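Local coordinates for putative NTP pyrophosphohydrolase (Exiguobacterium sibiricum 255-15, PDB 3NL9) that probably hydrolyses nucleoside triphosphates to the monophosphate and pyrophosphate, as an all-helical relative of phosphoribosyl-ATP pyrophosphohydrolase, at the interface of chains A and B. Coordinates in Å, arbitrary orientation; residue numbers count along the deposited sequence, not the author numbering. Chains: chain A/B, putative NTP pyrophosphohydrolase.

Contact 1 and contact 2 belong to one two-fold symmetric interface, and the centres of their C-alpha atoms lie about 28 Å apart. They share no residue. Contact 1 pairs residues 4-7 with the same residues of the other copy, where helix 7-17 starts, so it straddles the symmetry axis. Contact 2 is heterologous: the end of helix 31-52 in chain B and the residues after it meet helices 31-52, 57-79 and 87-112 of chain A and the connection between the last two, and a twin exists with the chains exchanged. Such widely spaced attachments suggest a stable dimer, although the structure alone does not prove it.

Contact 1: the interface of chains A and B. Residues chain A 4-7; chain B 4-7.
Two N-terminal segments meet across the two-fold axis, each running into the first turn of helix 7-17, and the glutamines carry the contact. A:Gln4 loses 77 Å² of surface to chain B. Its CG is anti to the backbone N (chi1 -165°) and the chain stays extended, so the amide of A:Gln4 comes tip to tip with that of B:Gln4, the two planes stacked 30° apart. NE2 of A:Gln4 donates to the backbone O of B:Pro5 at 2.9 Å. The acceptor lies in the amide plane, the donor on a carbonyl lone pair, and the bond bends to 149° at the hydrogen; B:Gln4 repeats this on A:Pro5. The packing has a cost: OE1 of A:Gln4 stands 3.0 Å from the same B:Pro5 O, an unfavourable pair of acceptors, and 3.2 Å from OE1 of B:Gln4. The rim of A:Tyr7 closes this tight part, its CD2 3.3 Å from NE2 of B:Gln4, with ring and amide planes steeply inclined. An alanine at A:Gln4 would remove this amide and would probably loosen the segment's hold on the B:Pro5 carbonyl. A:Asn6 meets NE2 of B:Gln4 through its CA, at 3.5 Å, rather than through its side-chain amide. The A:Pro5 ring is the loose side, the whole residue hiding 4 Å². The tyrosines approach tip to tip, CD2 of A:Tyr7 lying 3.7 Å from CE2 of B:Tyr7.

Contact 2: the interface of chains A and B. Residues chain A 31, 78, 81-84, 89-90, 93-94; chain B 50-55.
The C-terminal turn of helix 31-52 in chain B, with the residues that follow it, docks against the connection between helices 57-79 and 87-112 of chain A. B:His51 leads: its CG is anti to the backbone N (chi1 179°), and its ring stacks with that of A:Tyr83 at a centroid separation of 4.3 Å, the planes 24° apart. NE2 of B:His51 donates to the backbone O of A:Glu81 at 2.9 Å; the acceptor lies near the imidazole plane, the donor well above the carbonyl plane, but A:Glu81 is poorly ordered, so this geometry needs caution. The backbone O of A:Ser78 lies over the NE2-CD2 side of the ring, 3.0 Å from NE2 of B:His51 but well off its N-H direction. ND1 donates in plane to OE1 of B:Gln52 at 3.1 Å, which fixes the ring's rotation. With oxygen acceptors at both nitrogens and the C-terminal ends of two helices nearby, the imidazole may be protonated. Water 2 joins OE1 of B:Gln52 to the carbonyl of A:Thr82. CG of A:Pro84 packs on the backbone O of B:Gln52 at 3.4 Å. Farther along, NE2 of B:Gln55 sits 4.1 Å above the centre of the A:Arg90 guanidinium, the planes nearly parallel. At the far edge, NE2 of A:Gln94 donates to OG of B:Ser53 at 2.8 Å, nearly straight at 160°.

Contact 1: the interface of chains A and B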
loop_
_atom_site.group_PDB
_atom_site.type_symbol
_atom_site.label_atom_id
_atom_site.label_comp_id
_atom_site.label_asym_id
_atom_site.label_seq_id
_atom_site.Cartn_x
_atom_site.Cartn_y
_atom_site.Cartn_z
ATOM N N GLN A 4 -2.780 18.169 4.796
ATOM C CA GLN A 4 -2.451 16.732 4.718
ATOM C C GLN A 4 -2.709 16.010 6.062
ATOM O O GLN A 4 -2.263 16.486 7.110
ATOM C CB GLN A 4 -0.989 16.564 4.288
ATOM C CG GLN A 4 -0.619 15.144 3.830
ATOM C CD GLN A 4 0.878 14.866 3.899
ATOM O OE1 GLN A 4 1.626 15.588 4.562
ATOM N NE2 GLN A 4 1.323 13.822 3.211
ATOM N N PRO A 5 -3.435 14.859 6.040
ATOM C CA PRO A 5 -3.673 14.169 7.316
ATOM C C PRO A 5 -2.387 13.565 7.886
ATOM O O PRO A 5 -1.492 13.221 7.114
ATOM C CB PRO A 5 -4.684 13.051 6.965
ATOM C CG PRO A 5 -5.051 13.222 5.521
ATOM C CD PRO A 5 -4.011 14.131 4.892
ATOM N N ASN A 6 -2.298 13.430 9.207
ATOM C CA ASN A 6 -1.225 12.628 9.801
ATOM C C ASN A 6 -1.639 11.170 9.761
ATOM O O ASN A 6 -2.188 10.618 10.755
ATOM C CB ASN A 6 -0.816 13.022 11.239
ATOM C CG ASN A 6 0.578 12.378 11.643
ATOM O OD1 ASN A 6 0.949 11.220 11.236
ATOM N ND2 ASN A 6 1.353 13.142 12.409
ATOM N N TYR A 7 -1.347 10.566 8.611
ATOM C CA TYR A 7 -1.754 9.208 8.305
ATOM C C TYR A 7 -1.382 8.227 9.384
ATOM O O TYR A 7 -2.234 7.470 9.854
ATOM C CB TYR A 7 -1.123 8.737 6.993
ATOM C CG TYR A 7 -1.524 9.538 5.774
ATOM C CD1 TYR A 7 -2.796 9.431 5.224
ATOM C CD2 TYR A 7 -0.630 10.392 5.157
ATOM C CE1 TYR A 7 -3.164 10.174 4.085
ATOM C CE2 TYR A 7 -0.992 11.135 4.037
ATOM C CZ TYR A 7 -2.249 11.019 3.498
ATOM O OH TYR A 7 -2.571 11.763 2.368
ATOM N N GLN B 4 6.030 15.685 8.859
ATOM C CA GLN B 4 5.465 14.669 7.948
ATOM C C GLN B 4 5.690 15.042 6.463
ATOM O O GLN B 4 5.397 16.173 6.063
ATOM C CB GLN B 4 3.970 14.494 8.239
ATOM C CG GLN B 4 3.343 13.236 7.617
ATOM C CD GLN B 4 1.828 13.333 7.475
ATOM O OE1 GLN B 4 1.255 14.422 7.543
ATOM N NE2 GLN B 4 1.174 12.194 7.283
ATOM N N PRO B 5 6.214 14.095 5.638
ATOM C CA PRO B 5 6.419 14.446 4.226
ATOM C C PRO B 5 5.093 14.623 3.484
ATOM O O PRO B 5 4.105 13.995 3.863
ATOM C CB PRO B 5 7.208 13.249 3.643
ATOM C CG PRO B 5 7.502 12.316 4.780
ATOM C CD PRO B 5 6.586 12.696 5.928
ATOM N N ASN B 6 5.071 15.451 2.442
ATOM C CA ASN B 6 3.922 15.469 1.532
ATOM C C ASN B 6 4.088 14.343 0.529
ATOM O O ASN B 6 4.604 14.548 -0.604
ATOM C CB ASN B 6 3.679 16.805 0.792
ATOM C CG ASN B 6 2.228 16.856 0.149
ATOM O OD1 ASN B 6 1.646 15.819 -0.330
ATOM N ND2 ASN B 6 1.641 18.050 0.173
ATOM N N TYR B 7 3.626 13.173 0.964
ATOM C CA TYR B 7 3.783 11.936 0.223
ATOM C C TYR B 7 3.328 12.047 -1.207
ATOM O O TYR B 7 4.074 11.695 -2.123
ATOM C CB TYR B 7 2.999 10.803 0.889
ATOM C CG TYR B 7 3.444 10.464 2.294
ATOM C CD1 TYR B 7 4.643 9.802 2.533
ATOM C CD2 TYR B 7 2.663 10.790 3.387
ATOM C CE1 TYR B 7 5.051 9.483 3.844
ATOM C CE2 TYR B 7 3.067 10.485 4.683
ATOM C CZ TYR B 7 4.250 9.826 4.910
ATOM O OH TYR B 7 4.614 9.521 6.217
#

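Contact 2: the interface of chains A and B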
loop_
_atom_site.group_PDB
_atom_site.type_symbol
_atom_site.label_atom_id
_atom_site.label_comp_id
_atom_site.label_asym_id
_atom_site.label_seq_id
_atom_site.Cartn_x
_atom_site.Cartn_y
_atom_site.Cartn_z
ATOM N N LEU A 31 5.692 -13.499 11.629
ATOM C CA LEU A 31 5.327 -13.960 10.273
ATOM C C LEU A 31 3.824 -14.238 10.132
ATOM O O LEU A 31 3.225 -13.837 9.159
ATOM C CB LEU A 31 6.164 -15.181 9.843
ATOM C CG LEU A 31 5.850 -15.854 8.494
ATOM C CD1 LEU A 31 6.018 -14.819 7.373
ATOM C CD2 LEU A 31 6.684 -17.081 8.231
ATOM N N SER A 78 12.777 -14.191 -5.110
ATOM C CA SER A 78 13.061 -14.061 -3.663
ATOM C C SER A 78 13.570 -15.356 -3.008
ATOM O O SER A 78 14.335 -15.313 -2.037
ATOM C CB SER A 78 11.834 -13.543 -2.922
ATOM O OG SER A 78 11.587 -12.194 -3.294
ATOM N N GLU A 81 17.242 -15.530 -2.580
ATOM C CA GLU A 81 17.865 -14.523 -1.712
ATOM C C GLU A 81 17.903 -15.063 -0.300
ATOM O O GLU A 81 16.930 -15.670 0.138
ATOM C CB GLU A 81 17.053 -13.225 -1.731
ATOM C CG GLU A 81 17.062 -12.498 -3.072
ATOM C CD GLU A 81 18.461 -11.998 -3.465
ATOM O OE1 GLU A 81 19.107 -11.290 -2.645
ATOM O OE2 GLU A 81 18.919 -12.326 -4.588
ATOM N N THR A 82 19.011 -14.832 0.408
ATOM C CA THR A 82 19.221 -15.339 1.776
ATOM C C THR A 82 18.234 -14.678 2.747
ATOM O O THR A 82 17.883 -13.529 2.556
ATOM C CB THR A 82 20.678 -15.039 2.287
ATOM O OG1 THR A 82 20.894 -13.632 2.245
ATOM C CG2 THR A 82 21.755 -15.738 1.421
ATOM N N TYR A 83 17.819 -15.395 3.789
ATOM C CA TYR A 83 16.761 -14.915 4.693
ATOM C C TYR A 83 17.418 -14.113 5.813
ATOM O O TYR A 83 18.576 -14.329 6.122
ATOM C CB TYR A 83 15.904 -16.092 5.255
ATOM C CG TYR A 83 15.133 -16.784 4.166
ATOM C CD1 TYR A 83 13.897 -16.308 3.758
ATOM C CD2 TYR A 83 15.671 -17.883 3.503
ATOM C CE1 TYR A 83 13.210 -16.908 2.714
ATOM C CE2 TYR A 83 14.996 -18.498 2.457
ATOM C CZ TYR A 83 13.756 -17.995 2.067
ATOM O OH TYR A 83 13.084 -18.584 1.028
ATOM N N PRO A 84 16.691 -13.156 6.408
ATOM C CA PRO A 84 17.216 -12.513 7.602
ATOM C C PRO A 84 17.622 -13.521 8.684
ATOM O O PRO A 84 16.968 -14.548 8.845
ATOM C CB PRO A 84 16.029 -11.681 8.101
ATOM C CG PRO A 84 15.177 -11.500 6.946
ATOM C CD PRO A 84 15.340 -12.689 6.074
ATOM N N GLU A 89 17.240 -7.534 11.533
ATOM C CA GLU A 89 17.180 -7.737 10.073
ATOM C C GLU A 89 15.768 -7.877 9.530
ATOM O O GLU A 89 15.432 -7.288 8.483
ATOM C CB GLU A 89 18.027 -8.939 9.633
ATOM C CG GLU A 89 19.509 -8.703 9.794
ATOM C CD GLU A 89 20.385 -9.789 9.197
ATOM O OE1 GLU A 89 19.868 -10.759 8.601
ATOM O OE2 GLU A 89 21.613 -9.641 9.319
ATOM N N ARG A 90 14.935 -8.648 10.213
ATOM C CA ARG A 90 13.540 -8.777 9.792
ATOM C C ARG A 90 12.804 -7.427 9.852
ATOM O O ARG A 90 12.044 -7.097 8.942
ATOM C CB ARG A 90 12.822 -9.870 10.614
ATOM C CG ARG A 90 13.502 -11.247 10.479
ATOM C CD ARG A 90 12.724 -12.445 11.067
ATOM N NE ARG A 90 12.480 -12.355 12.507
ATOM C CZ ARG A 90 13.310 -12.789 13.455
ATOM N NH1 ARG A 90 14.475 -13.347 13.140
ATOM N NH2 ARG A 90 12.971 -12.645 14.735
ATOM N N GLY A 93 14.023 -5.125 6.956
ATOM C CA GLY A 93 13.487 -5.556 5.660
ATOM C C GLY A 93 11.999 -5.306 5.486
ATOM O O GLY A 93 11.534 -5.030 4.398
ATOM N N GLN A 94 11.245 -5.449 6.568
ATOM C CA GLN A 94 9.829 -5.106 6.573
ATOM C C GLN A 94 9.617 -3.609 6.326
ATOM O O GLN A 94 8.805 -3.212 5.472
ATOM C CB GLN A 94 9.214 -5.496 7.916
ATOM C CG GLN A 94 8.966 -6.956 8.044
ATOM C CD GLN A 94 8.627 -7.410 9.455
ATOM O OE1 GLN A 94 8.670 -6.633 10.383
ATOM N NE2 GLN A 94 8.276 -8.686 9.611
ATOM N N LEU B 50 7.062 -10.495 3.077
ATOM C CA LEU B 50 6.959 -11.864 3.639
ATOM C C LEU B 50 8.312 -12.592 3.674
ATOM O O LEU B 50 8.587 -13.372 4.578
ATOM C CB LEU B 50 5.874 -12.686 2.901
ATOM C CG LEU B 50 4.434 -12.230 3.149
ATOM C CD1 LEU B 50 3.346 -13.129 2.489
ATOM C CD2 LEU B 50 4.223 -12.118 4.668
ATOM N N HIS B 51 9.138 -12.358 2.672
ATOM C CA HIS B 51 10.455 -12.970 2.632
ATOM C C HIS B 51 11.272 -12.392 3.776
ATOM O O HIS B 51 11.905 -13.130 4.523
ATOM C CB HIS B 51 11.149 -12.702 1.308
ATOM C CG HIS B 51 12.529 -13.279 1.215
ATOM N ND1 HIS B 51 13.640 -12.645 1.733
ATOM C CD2 HIS B 51 12.984 -14.423 0.647
ATOM C CE1 HIS B 51 14.715 -13.374 1.490
ATOM N NE2 HIS B 51 14.344 -14.458 0.834
ATOM N N GLN B 52 11.226 -11.064 3.933
ATOM C CA GLN B 52 11.969 -10.416 5.044
ATOM C C GLN B 52 11.357 -10.715 6.395
ATOM O O GLN B 52 11.973 -10.462 7.418
ATOM C CB GLN B 52 12.067 -8.928 4.820
ATOM C CG GLN B 52 12.806 -8.617 3.535
ATOM C CD GLN B 52 14.250 -9.026 3.608
ATOM O OE1 GLN B 52 14.674 -10.038 3.027
ATOM N NE2 GLN B 52 15.007 -8.267 4.347
ATOM N N SER B 53 10.151 -11.268 6.421
ATOM C CA SER B 53 9.546 -11.722 7.699
ATOM C C SER B 53 9.887 -13.197 8.032
ATOM O O SER B 53 9.568 -13.684 9.125
ATOM C CB SER B 53 8.002 -11.539 7.672
ATOM O OG SER B 53 7.621 -10.205 7.323
ATOM N N SER B 54 10.506 -13.905 7.087
ATOM C CA SER B 54 10.763 -15.336 7.190
ATOM C C SER B 54 12.198 -15.688 7.574
ATOM O O SER B 54 13.130 -14.976 7.241
ATOM C CB SER B 54 10.455 -16.007 5.840
ATOM O OG SER B 54 9.066 -15.961 5.559
ATOM N N GLN B 55 12.376 -16.820 8.242
ATOM C CA GLN B 55 13.703 -17.261 8.656
ATOM C C GLN B 55 14.259 -18.384 7.790
ATOM O O GLN B 55 15.459 -18.663 7.838
ATOM C CB GLN B 55 13.694 -17.646 10.136
ATOM C CG GLN B 55 13.397 -16.432 11.020
ATOM C CD GLN B 55 13.233 -16.777 12.488
ATOM O OE1 GLN B 55 14.205 -17.107 13.169
ATOM N NE2 GLN B 55 12.001 -16.683 12.987
HETATM O O HOH W 1 17.508 -16.980 8.713
HETATM O O HOH W 2 17.573 -10.923 3.717
#